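Local coordinates for class B carbapenemase GOB-18 (Elizabethkingia meningoseptica, PDB 5K0W), which probably hydrolyses beta-lactam antibiotics, carbapenems included, at a dizinc site of the subclass B3 metallo-beta-lactamase type, at residues Y35-I40 with K78-K83; G163-T168 with F184-E189. All coordinates share one frame; numbering follows the deposited sequence.

Contact 1 of 2, residues Y35-I40 with K78-K83; sequences YEPFRI and KANIQK. With GOL (glycerol), chain L.
The extended segment 35-40, leading into edge strand 38-41, comes closest to the last turns of helix 73-83 at P37 and N80, whose CA atoms are 5.5 Å apart. P37 is the centre of the contact. Its ring crosses N80 obliquely, CG lying 3.3 Å from the backbone O of N80. P37 CD rests against N80 OD1 and the CD methylene of K83. With CG anti to its carbonyl carbon (chi1 -76°), N80 carries its amide to Y35 O. The bond from N80 ND2 to Y35 O is weak, 3.3 Å long and bent to 123°, and ND2 has a second acceptor in V47 O. A glycerol, probably from the crystallisation liquor, bridges the same two residues, donating from O2 to N80 OD1 (2.8 Å) and weakly from O3 to Y35 O, while its O1 packs on K83 CD. K83 extends with CG anti to its backbone N, and its aliphatic chain crosses E36 at about a right angle. E36 OE1 therefore meets K83 CE, whereas K83 NZ stays 4.4 Å away, beyond a salt bridge. Proline ring and lysine chain thus pack against carbon and oxygen alike, N80 ND2 holds V47 O and, weakly, Y35 O, and the charged pair adds, at most, a diffuse attraction.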
loop_
_atom_site.group_PDB
_atom_site.type_symbol
_atom_site.label_atom_id
_atom_site.label_comp_id
_atom_site.label_asym_id
_atom_site.label_seq_id
_atom_site.Cartn_x
_atom_site.Cartn_y
_atom_site.Cartn_z
ATOM N N TYR A 35 15.851 -3.915 4.274
ATOM C CA TYR A 35 15.344 -4.070 5.627
ATOM C C TYR A 35 15.041 -5.543 5.840
ATOM O O TYR A 35 14.426 -6.184 4.985
ATOM C CB TYR A 35 14.094 -3.211 5.865
ATOM C CG TYR A 35 13.670 -3.153 7.317
ATOM C CD1 TYR A 35 14.253 -2.250 8.199
ATOM C CD2 TYR A 35 12.681 -3.990 7.807
ATOM C CE1 TYR A 35 13.884 -2.202 9.539
ATOM C CE2 TYR A 35 12.301 -3.951 9.145
ATOM C CZ TYR A 35 12.906 -3.051 10.007
ATOM O OH TYR A 35 12.541 -2.983 11.328
ATOM N N GLU A 36 15.489 -6.072 6.972
ATOM C CA GLU A 36 15.326 -7.459 7.385
ATOM C C GLU A 36 13.844 -7.816 7.597
ATOM O O GLU A 36 13.186 -7.187 8.431
ATOM C CB GLU A 36 16.129 -7.678 8.674
ATOM C CG GLU A 36 16.796 -9.032 8.760
ATOM C CD GLU A 36 16.149 -9.936 9.786
ATOM O OE1 GLU A 36 15.636 -11.008 9.393
ATOM O OE2 GLU A 36 16.125 -9.557 10.981
ATOM N N PRO A 37 13.289 -8.821 6.872
ATOM C CA PRO A 37 11.869 -9.161 7.073
ATOM C C PRO A 37 11.528 -9.668 8.479
ATOM O O PRO A 37 12.382 -10.252 9.148
ATOM C CB PRO A 37 11.611 -10.227 6.000
ATOM C CG PRO A 37 12.941 -10.853 5.771
ATOM C CD PRO A 37 13.896 -9.693 5.844
ATOM N N PHE A 38 10.282 -9.414 8.935
ATOM C CA PHE A 38 9.792 -9.836 10.247
ATOM C C PHE A 38 8.302 -10.188 10.245
ATOM O O PHE A 38 7.572 -9.820 9.328
ATOM C CB PHE A 38 10.136 -8.785 11.336
ATOM C CG PHE A 38 9.310 -7.522 11.361
ATOM C CD1 PHE A 38 9.583 -6.473 10.486
ATOM C CD2 PHE A 38 8.276 -7.362 12.279
ATOM C CE1 PHE A 38 8.824 -5.291 10.522
ATOM C CE2 PHE A 38 7.504 -6.190 12.296
ATOM C CZ PHE A 38 7.773 -5.170 11.406
ATOM N N ARG A 39 7.856 -10.887 11.290
ATOM C CA ARG A 39 6.464 -11.270 11.489
ATOM C C ARG A 39 5.754 -10.136 12.222
ATOM O O ARG A 39 6.177 -9.762 13.324
ATOM C CB ARG A 39 6.395 -12.563 12.300
ATOM C CG ARG A 39 5.007 -13.187 12.357
ATOM C CD ARG A 39 5.118 -14.541 13.009
ATOM N NE ARG A 39 3.814 -15.109 13.329
ATOM C CZ ARG A 39 3.575 -15.869 14.392
ATOM N NH1 ARG A 39 4.549 -16.146 15.256
ATOM N NH2 ARG A 39 2.358 -16.343 14.609
ATOM N N ILE A 40 4.701 -9.568 11.613
ATOM C CA ILE A 40 3.952 -8.481 12.253
ATOM C C ILE A 40 3.015 -9.082 13.309
ATOM O O ILE A 40 3.228 -8.882 14.513
ATOM C CB ILE A 40 3.241 -7.547 11.225
ATOM C CG1 ILE A 40 4.273 -6.869 10.329
ATOM C CG2 ILE A 40 2.350 -6.494 11.924
ATOM C CD1 ILE A 40 3.769 -6.508 8.961
ATOM N N LYS A 78 11.875 -10.389 -3.054
ATOM C CA LYS A 78 12.075 -11.805 -3.364
ATOM C C LYS A 78 13.002 -12.451 -2.340
ATOM O O LYS A 78 12.678 -13.520 -1.833
ATOM C CB LYS A 78 12.614 -11.967 -4.785
ATOM C CG LYS A 78 11.632 -12.678 -5.704
ATOM C CD LYS A 78 11.875 -12.375 -7.161
ATOM C CE LYS A 78 13.132 -12.965 -7.748
ATOM N NZ LYS A 78 13.549 -12.243 -8.980
ATOM N N ALA A 79 14.091 -11.754 -1.976
ATOM C CA ALA A 79 15.093 -12.199 -1.004
ATOM C C ALA A 79 14.510 -12.253 0.409
ATOM O O ALA A 79 14.801 -13.202 1.152
ATOM C CB ALA A 79 16.302 -11.275 -1.037
ATOM N N ASN A 80 13.695 -11.235 0.773
ATOM C CA ASN A 80 13.019 -11.122 2.069
ATOM C C ASN A 80 12.018 -12.272 2.245
ATOM O O ASN A 80 11.986 -12.886 3.317
ATOM C CB ASN A 80 12.316 -9.761 2.211
ATOM C CG ASN A 80 13.225 -8.579 2.498
ATOM O OD1 ASN A 80 14.417 -8.717 2.773
ATOM N ND2 ASN A 80 12.665 -7.371 2.466
ATOM N N ILE A 81 11.238 -12.592 1.179
ATOM C CA ILE A 81 10.270 -13.694 1.193
ATOM C C ILE A 81 10.991 -15.015 1.491
ATOM O O ILE A 81 10.559 -15.733 2.394
ATOM C CB ILE A 81 9.371 -13.729 -0.071
ATOM C CG1 ILE A 81 8.438 -12.479 -0.100
ATOM C CG2 ILE A 81 8.555 -15.041 -0.123
ATOM C CD1 ILE A 81 7.665 -12.204 -1.400
ATOM N N GLN A 82 12.132 -15.279 0.788
ATOM C CA GLN A 82 12.981 -16.456 0.977
ATOM C C GLN A 82 13.519 -16.534 2.426
ATOM O O GLN A 82 13.390 -17.578 3.057
ATOM C CB GLN A 82 14.134 -16.450 -0.038
ATOM C CG GLN A 82 14.736 -17.838 -0.294
ATOM C CD GLN A 82 15.582 -17.904 -1.554
ATOM O OE1 GLN A 82 16.817 -17.855 -1.513
ATOM N NE2 GLN A 82 14.947 -18.079 -2.703
ATOM N N LYS A 83 14.063 -15.415 2.962
ATOM C CA LYS A 83 14.604 -15.286 4.320
ATOM C C LYS A 83 13.635 -15.770 5.417
ATOM O O LYS A 83 14.075 -16.377 6.397
ATOM C CB LYS A 83 15.029 -13.831 4.575
ATOM C CG LYS A 83 15.960 -13.647 5.757
ATOM C CD LYS A 83 16.546 -12.255 5.756
ATOM C CE LYS A 83 17.531 -12.004 6.880
ATOM N NZ LYS A 83 18.721 -12.911 6.854
HETATM C C1 GOL L . 18.722 -10.292 3.399
HETATM O O1 GOL L . 18.607 -11.708 3.346
HETATM C C2 GOL L . 17.366 -9.630 3.307
HETATM O O2 GOL L . 17.110 -9.177 1.972
HETATM C C3 GOL L . 17.201 -8.496 4.293
HETATM O O3 GOL L . 17.500 -7.235 3.713
#

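Contact 2 of 2, residues G163-T168 with F184-E189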
loop_
_atom_site.group_PDB
_atom_site.type_symbol
_atom_site.label_atom_id
_atom_site.label_comp_id
_atom_site.label_asym_id
_atom_site.label_seq_id
_atom_site.Cartn_x
_atom_site.Cartn_y
_atom_site.Cartn_z
ATOM N N GLY A 163 -7.747 -19.259 1.204
ATOM C CA GLY A 163 -7.726 -20.052 2.430
ATOM C C GLY A 163 -8.777 -19.537 3.398
ATOM O O GLY A 163 -9.857 -19.116 2.968
ATOM N N ASN A 164 -8.448 -19.503 4.698
ATOM C CA ASN A 164 -9.345 -19.008 5.754
ATOM C C ASN A 164 -9.301 -17.481 5.859
ATOM O O ASN A 164 -10.218 -16.877 6.429
ATOM C CB ASN A 164 -9.013 -19.635 7.109
ATOM C CG ASN A 164 -8.832 -21.130 7.093
ATOM O OD1 ASN A 164 -7.762 -21.634 7.426
ATOM N ND2 ASN A 164 -9.876 -21.870 6.741
ATOM N N ILE A 165 -8.237 -16.864 5.296
ATOM C CA ILE A 165 -8.003 -15.421 5.238
ATOM C C ILE A 165 -9.028 -14.750 4.320
ATOM O O ILE A 165 -9.269 -15.229 3.209
ATOM C CB ILE A 165 -6.531 -15.158 4.791
ATOM C CG1 ILE A 165 -5.539 -15.237 5.978
ATOM C CG2 ILE A 165 -6.352 -13.869 3.970
ATOM C CD1 ILE A 165 -5.499 -13.995 6.983
ATOM N N THR A 166 -9.640 -13.655 4.808
ATOM C CA THR A 166 -10.593 -12.812 4.077
ATOM C C THR A 166 -10.187 -11.354 4.278
ATOM O O THR A 166 -10.139 -10.882 5.415
ATOM C CB THR A 166 -12.056 -13.050 4.508
ATOM O OG1 THR A 166 -12.351 -14.448 4.471
ATOM C CG2 THR A 166 -13.053 -12.285 3.629
ATOM N N LEU A 167 -9.892 -10.653 3.173
ATOM C CA LEU A 167 -9.525 -9.249 3.201
ATOM C C LEU A 167 -10.669 -8.425 2.651
ATOM O O LEU A 167 -11.317 -8.828 1.681
ATOM C CB LEU A 167 -8.275 -9.014 2.343
ATOM C CG LEU A 167 -6.961 -8.872 3.083
ATOM C CD1 LEU A 167 -6.448 -10.201 3.521
ATOM C CD2 LEU A 167 -5.927 -8.283 2.189
ATOM N N THR A 168 -10.915 -7.267 3.254
ATOM C CA THR A 168 -11.952 -6.357 2.790
ATOM C C THR A 168 -11.251 -5.116 2.292
ATOM O O THR A 168 -10.417 -4.552 3.014
ATOM C CB THR A 168 -12.981 -6.042 3.908
ATOM O OG1 THR A 168 -13.583 -7.249 4.343
ATOM C CG2 THR A 168 -14.078 -5.093 3.454
ATOM N N PHE A 184 -8.524 -7.090 7.761
ATOM C CA PHE A 184 -8.658 -8.539 7.892
ATOM C C PHE A 184 -8.309 -9.010 9.290
ATOM O O PHE A 184 -7.664 -8.297 10.058
ATOM C CB PHE A 184 -7.788 -9.259 6.839
ATOM C CG PHE A 184 -6.307 -9.142 7.079
ATOM C CD1 PHE A 184 -5.606 -8.012 6.670
ATOM C CD2 PHE A 184 -5.608 -10.162 7.720
ATOM C CE1 PHE A 184 -4.239 -7.891 6.912
ATOM C CE2 PHE A 184 -4.241 -10.045 7.967
ATOM C CZ PHE A 184 -3.561 -8.913 7.553
ATOM N N GLU A 185 -8.710 -10.233 9.601
ATOM C CA GLU A 185 -8.371 -10.872 10.856
ATOM C C GLU A 185 -7.289 -11.901 10.568
ATOM O O GLU A 185 -7.264 -12.501 9.495
ATOM C CB GLU A 185 -9.602 -11.559 11.478
ATOM C CG GLU A 185 -9.567 -11.633 13.001
ATOM C CD GLU A 185 -10.475 -10.667 13.754
ATOM O OE1 GLU A 185 -10.877 -9.628 13.174
ATOM O OE2 GLU A 185 -10.779 -10.951 14.935
ATOM N N THR A 186 -6.384 -12.076 11.512
ATOM C CA THR A 186 -5.313 -13.074 11.483
ATOM C C THR A 186 -5.099 -13.586 12.895
ATOM O O THR A 186 -5.472 -12.908 13.852
ATOM C CB THR A 186 -4.042 -12.592 10.782
ATOM O OG1 THR A 186 -3.174 -13.719 10.638
ATOM C CG2 THR A 186 -3.335 -11.468 11.530
ATOM N N LYS A 187 -4.534 -14.780 13.037
ATOM C CA LYS A 187 -4.347 -15.334 14.366
ATOM C C LYS A 187 -3.019 -16.008 14.600
ATOM O O LYS A 187 -2.405 -16.576 13.685
ATOM C CB LYS A 187 -5.527 -16.260 14.748
ATOM C CG LYS A 187 -5.585 -17.579 13.966
ATOM C CD LYS A 187 -7.010 -18.094 13.725
ATOM C CE LYS A 187 -7.438 -18.056 12.252
ATOM N NZ LYS A 187 -7.599 -16.666 11.706
ATOM N N ASP A 188 -2.568 -15.928 15.844
ATOM C CA ASP A 188 -1.389 -16.650 16.281
ATOM C C ASP A 188 -1.891 -17.677 17.302
ATOM O O ASP A 188 -3.099 -17.905 17.406
ATOM C CB ASP A 188 -0.263 -15.714 16.792
ATOM C CG ASP A 188 -0.576 -14.790 17.960
ATOM O OD1 ASP A 188 -1.633 -14.980 18.609
ATOM O OD2 ASP A 188 0.249 -13.879 18.236
ATOM N N GLU A 189 -0.980 -18.305 18.027
ATOM C CA GLU A 189 -1.255 -19.313 19.055
ATOM C C GLU A 189 -2.033 -18.720 20.240
ATOM O O GLU A 189 -2.855 -19.408 20.836
ATOM C CB GLU A 189 0.069 -19.989 19.505
ATOM C CG GLU A 189 1.325 -19.115 19.431
ATOM C CD GLU A 189 1.956 -18.793 18.075
ATOM O OE1 GLU A 189 1.933 -19.659 17.170
ATOM O OE2 GLU A 189 2.443 -17.649 17.913
#
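Two neighbouring strands of a beta hairpin, 165-171 and 180-187, meet here where they splay apart, in the five-stranded sheet of the metallo-beta-lactamase fold. The axes of 165-168 and 184-187 run at 150° and approach to 6.0 Å. The CA atoms of L167 and F184 come nearest, 4.8 Å apart, but between those of I165 and T186 the separation has grown to 7.2 Å, and no hydrogen bond links the two segments. Side chains span the divergence instead. F184 has CG between its backbone N and carbonyl carbon, the crowded position (chi1 70°), and L167 lies alongside, pointing the same way. The CD1 methyl of L167 touches F184 CB at 3.7 Å and approaches the ring obliquely. From two residues earlier in the strand, I165 reaches across with CD1, which lies 3.9 Å from F184 CD2 and 3.4 Å from the backbone O of E185. All three apolar side chains also touch I57 of strand 55-59, which belongs to the other sheet, so they form part of the packing between the sheets. In backbone bonding, L167 pairs with I160, F184 with V195 and T186 with Y193, while T168 pairs with I183 across the hairpin itself. T186 OG1, meanwhile, is bonded to N43 N. Where the strands diverge, side-chain contact is therefore mainly apolar, isoleucine and leucine methyls gathering about one phenyl group, with T166 O against F184 CB.

The two contacts follow one another in sequence, and their centres lie 20 Å apart. Contact 1 joins the segment leading into the edge strand of the seven-stranded sheet to helix 73-83; contact 2 lies in the five-stranded sheet. They touch at their margins, where R39 NH2 approaches E189 OE2 at 3.6 Å in a long, weak ion pair and packs against D188 CB at 3.5 Å. Y257 joins R39, by a cation-pi contact, to D188, by a hydrogen bond between OH and OD2. Both contacts lie away from the zinc ions, although the loop between the hairpin strands of contact 2 carries H175, a ligand of one zinc with Q98 and H100.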